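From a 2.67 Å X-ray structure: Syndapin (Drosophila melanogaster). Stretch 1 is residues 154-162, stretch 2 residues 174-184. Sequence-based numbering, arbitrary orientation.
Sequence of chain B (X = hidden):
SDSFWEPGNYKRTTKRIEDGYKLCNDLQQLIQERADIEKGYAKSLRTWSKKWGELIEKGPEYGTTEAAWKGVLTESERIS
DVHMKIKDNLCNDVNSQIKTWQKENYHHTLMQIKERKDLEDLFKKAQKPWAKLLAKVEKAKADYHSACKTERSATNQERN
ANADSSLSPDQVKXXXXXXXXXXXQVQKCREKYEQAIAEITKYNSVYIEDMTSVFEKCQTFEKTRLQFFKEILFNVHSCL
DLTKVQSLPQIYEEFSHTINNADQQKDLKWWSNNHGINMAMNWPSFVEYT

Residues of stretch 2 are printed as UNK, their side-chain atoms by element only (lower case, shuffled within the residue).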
# COMPACT_ATOMS: atom_id res chain seq x y z
N ALA B 154 -3.56 49.14 63.35
CA ALA B 154 -3.99 50.43 63.84
C ALA B 154 -4.14 50.29 65.34
O ALA B 154 -3.84 51.23 66.08
CB ALA B 154 -5.31 50.84 63.20
N THR B 155 -4.61 49.12 65.77
CA THR B 155 -4.75 48.84 67.19
C THR B 155 -3.38 48.60 67.77
O THR B 155 -3.21 48.63 68.96
CB THR B 155 -5.68 47.63 67.48
OG1 THR B 155 -5.45 46.62 66.51
CG2 THR B 155 -7.15 48.02 67.41
N ASN B 156 -2.40 48.38 66.90
CA ASN B 156 -1.01 48.36 67.29
C ASN B 156 -0.40 49.70 67.62
O ASN B 156 0.31 49.83 68.63
CB ASN B 156 -0.18 47.73 66.19
CG ASN B 156 0.14 46.31 66.48
OD1 ASN B 156 -0.03 45.84 67.61
ND2 ASN B 156 0.62 45.58 65.46
N GLN B 157 -0.65 50.68 66.76
CA GLN B 157 -0.05 51.98 66.95
C GLN B 157 -0.63 52.68 68.14
O GLN B 157 0.07 53.39 68.83
CB GLN B 157 -0.19 52.86 65.74
CG GLN B 157 0.14 52.21 64.46
CD GLN B 157 -0.29 53.11 63.32
OE1 GLN B 157 -0.04 54.31 63.38
NE2 GLN B 157 -0.96 52.54 62.31
N GLU B 158 -1.92 52.48 68.39
CA GLU B 158 -2.49 52.99 69.61
C GLU B 158 -1.78 52.42 70.86
O GLU B 158 -1.58 53.14 71.82
CB GLU B 158 -3.98 52.72 69.68
CG GLU B 158 -4.68 53.63 70.67
CD GLU B 158 -6.11 53.25 70.92
OE1 GLU B 158 -6.36 52.09 71.32
OE2 GLU B 158 -7.00 54.13 70.73
N ARG B 159 -1.42 51.13 70.83
CA ARG B 159 -0.56 50.53 71.86
C ARG B 159 0.56 51.46 72.31
O ARG B 159 0.62 51.87 73.47
CB ARG B 159 0.05 49.23 71.33
CG ARG B 159 1.35 48.77 72.04
CD ARG B 159 1.10 48.05 73.39
NE ARG B 159 0.62 46.67 73.19
CZ ARG B 159 -0.66 46.30 73.13
NH1 ARG B 159 -1.64 47.20 73.26
NH2 ARG B 159 -0.98 45.02 72.94
N ASN B 160 1.43 51.81 71.36
CA ASN B 160 2.65 52.61 71.62
C ASN B 160 2.50 54.13 71.47
O ASN B 160 3.44 54.84 71.15
CB ASN B 160 3.80 52.07 70.77
CG ASN B 160 3.31 51.15 69.67
OD1 ASN B 160 3.24 51.54 68.51
ND2 ASN B 160 2.93 49.92 70.04
N ALA B 161 1.29 54.60 71.71
CA ALA B 161 0.98 56.02 71.84
C ALA B 161 0.66 56.27 73.30
O ALA B 161 1.09 57.27 73.88
CB ALA B 161 -0.25 56.41 70.95
N ASN B 162 -0.13 55.37 73.88
CA ASN B 162 -0.49 55.42 75.30
C ASN B 162 0.72 55.03 76.18
O ASN B 162 0.63 55.11 77.42
CB ASN B 162 -1.77 54.60 75.64
CG ASN B 162 -2.93 54.82 74.60
OD1 ASN B 162 -3.31 53.87 73.92
ND2 ASN B 162 -3.47 56.04 74.48
N UNK B 174 -5.88 61.30 67.14
CA UNK B 174 -5.96 60.79 65.78
C UNK B 174 -5.88 59.26 65.77
O UNK B 174 -6.65 58.61 65.10
c UNK B 174 -3.80 60.44 62.73
n UNK B 174 -2.98 62.21 61.05
c UNK B 174 -5.03 61.15 63.40
c UNK B 174 -3.61 60.85 61.23
c UNK B 174 -4.85 61.38 64.92
N UNK B 175 -4.96 58.70 66.55
CA UNK B 175 -4.79 57.28 66.62
C UNK B 175 -5.94 56.56 67.23
O UNK B 175 -6.29 55.48 66.78
se UNK B 175 -0.71 56.90 67.28
c UNK B 175 0.38 56.87 65.61
c UNK B 175 -2.42 56.49 66.46
c UNK B 175 -3.54 56.93 67.39
N UNK B 176 -6.54 57.14 68.25
CA UNK B 176 -7.72 56.60 68.86
C UNK B 176 -8.84 56.62 67.81
O UNK B 176 -9.63 55.60 67.74
c UNK B 176 -9.46 57.08 70.63
n UNK B 176 -9.61 56.33 71.80
c UNK B 176 -10.72 57.42 70.23
c UNK B 176 -10.91 56.22 72.10
n UNK B 176 -11.61 56.87 71.16
c UNK B 176 -8.11 57.41 70.07
N UNK B 177 -8.95 57.69 67.02
CA UNK B 177 -10.04 57.80 66.09
C UNK B 177 -9.89 56.80 64.98
O UNK B 177 -10.89 56.23 64.57
o UNK B 177 -10.74 61.39 66.05
c UNK B 177 -10.68 60.22 66.47
c UNK B 177 -10.13 59.20 65.50
o UNK B 177 -11.05 59.87 67.64
N UNK B 178 -8.66 56.62 64.50
CA UNK B 178 -8.36 55.65 63.46
C UNK B 178 -8.79 54.25 63.83
O UNK B 178 -9.41 53.59 63.04
n UNK B 178 -4.28 56.87 60.97
c UNK B 178 -3.02 56.78 60.55
n UNK B 178 -2.43 57.84 59.97
c UNK B 178 -6.89 55.62 63.17
c UNK B 178 -6.50 56.13 61.84
c UNK B 178 -5.02 55.78 61.62
n UNK B 178 -2.33 55.65 60.70
N UNK B 179 -8.49 53.80 65.04
CA UNK B 179 -8.89 52.46 65.50
C UNK B 179 -10.39 52.26 65.38
O UNK B 179 -10.84 51.35 64.74
c UNK B 179 -8.44 52.19 66.96
c UNK B 179 -6.92 52.02 67.04
c UNK B 179 -9.13 50.97 67.54
N UNK B 180 -11.16 53.11 66.01
CA UNK B 180 -12.60 53.03 65.99
C UNK B 180 -13.19 53.12 64.55
O UNK B 180 -14.25 52.56 64.28
c UNK B 180 -13.15 54.15 66.90
c UNK B 180 -14.67 54.23 67.05
n UNK B 180 -16.60 53.02 67.94
o UNK B 180 -14.54 52.07 68.16
c UNK B 180 -15.27 53.01 67.77
N UNK B 181 -12.49 53.83 63.65
CA UNK B 181 -12.94 54.09 62.28
C UNK B 181 -12.59 52.89 61.43
O UNK B 181 -13.23 52.59 60.43
c UNK B 181 -13.07 56.31 60.80
c UNK B 181 -14.08 55.69 59.75
c UNK B 181 -13.43 55.24 58.40
n UNK B 181 -12.86 56.37 57.57
c UNK B 181 -12.22 55.31 61.68
N UNK B 182 -11.52 52.21 61.81
CA UNK B 182 -11.11 51.08 61.06
C UNK B 182 -11.87 49.87 61.54
O UNK B 182 -11.96 48.89 60.81
o UNK B 182 -9.24 50.60 62.48
c UNK B 182 -9.61 50.83 61.13
c UNK B 182 -8.80 51.98 60.50
N UNK B 183 -12.42 49.88 62.74
CA UNK B 183 -13.26 48.76 63.07
C UNK B 183 -14.72 48.95 62.67
O UNK B 183 -15.47 48.00 62.64
c UNK B 183 -13.25 49.34 65.56
c UNK B 183 -11.34 48.14 66.73
c UNK B 183 -13.09 48.30 64.50
c UNK B 183 -12.70 48.81 66.90
n UNK B 183 -10.70 47.85 68.04
N UNK B 184 -15.10 50.18 62.34
CA UNK B 184 -16.28 50.40 61.51
C UNK B 184 -16.05 49.70 60.19
O UNK B 184 -16.97 49.11 59.65
o UNK B 184 -16.43 53.94 62.32
o UNK B 184 -17.35 52.20 63.36
c UNK B 184 -16.49 51.87 61.17
c UNK B 184 -16.77 52.72 62.37

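Position 174 carries four carbons in a row ending in a nitrogen and touches nothing on stretch 1. It is lysine, K174, its charged end left to solvent. Position 175 has two carbons, a selenium and a last carbon, unbranched, and CA-to-CB points toward stretch 1. The selenium lies 3.7 Å from CB of A161, and the terminal carbon 3.4 Å from OE1 of Q157. This is selenomethionine, M175, whose long, flexible apolar chain covers the small A161 and reaches Q157.

At position 176 one carbon leads to a five-membered ring of three carbons and two nitrogens. OE2 of E158 comes 3.2 Å from its CA and 3.5 Å from its CB, so the carboxylate meets the base of the side chain and stands oblique to the ring. This is histidine, H176, polar enough for an exposed position. Position 177 has two carbons, the second bearing two oxygens, and points away from stretch 1; D177 suits this polar side, where its oxygens are hydrogen-bonded just outside the stretches.

Position 178 shows three carbons, a nitrogen, and a carbon with two more nitrogens, one of them 3.8 Å from NE2 of Q157, which sits at the edge of the group. It is arginine, R178, long enough to reach Q157 from an exposed position. NH1 and NE2 are both donors, so this is packing, not a hydrogen bond. Position 179 has one carbon carrying two others and is buried. One methyl lies 3.3 Å from O of A154 and the other 3.6 Å from CG2 of T155. It is valine, V179; its CG2 also lies 4.0 Å from CB of E158, a compact branched fit.

Position 180, three carbons ending in one oxygen and one nitrogen, points away and is exposed: glutamine, Q180, with its amide in solvent. Position 181, four carbons ending in nitrogen, is also exposed and out of reach: lysine, K181, whose charge suits solvent.

At position 182 one carbon carries a carbon and an oxygen, the latter 4.0 Å from CB of A154. This is threonine, T182; OG1 lies 3.0 Å from O of R178 and 2.9 Å from O of V179, so its one proton can be satisfied within its own helix. Position 183, again four carbons and a nitrogen, starts sideways, but the nitrogen reaches 3.6 Å from CG2 of T155. It is K183, whose length allows that reach. Position 184, two carbons with two terminal oxygens, is D184, remote, its charge suited to exposure.

The helices run nearly antiparallel, at 157°, with axes 8.8 Å apart. A154 pairs with V179 and E158 with M175, and small alanines leave room for the larger side chains opposite. No hydrogen bond crosses; packing carries the 488 Å² contact.

Stretch 2 (174-184) KMHDRVQKTKD
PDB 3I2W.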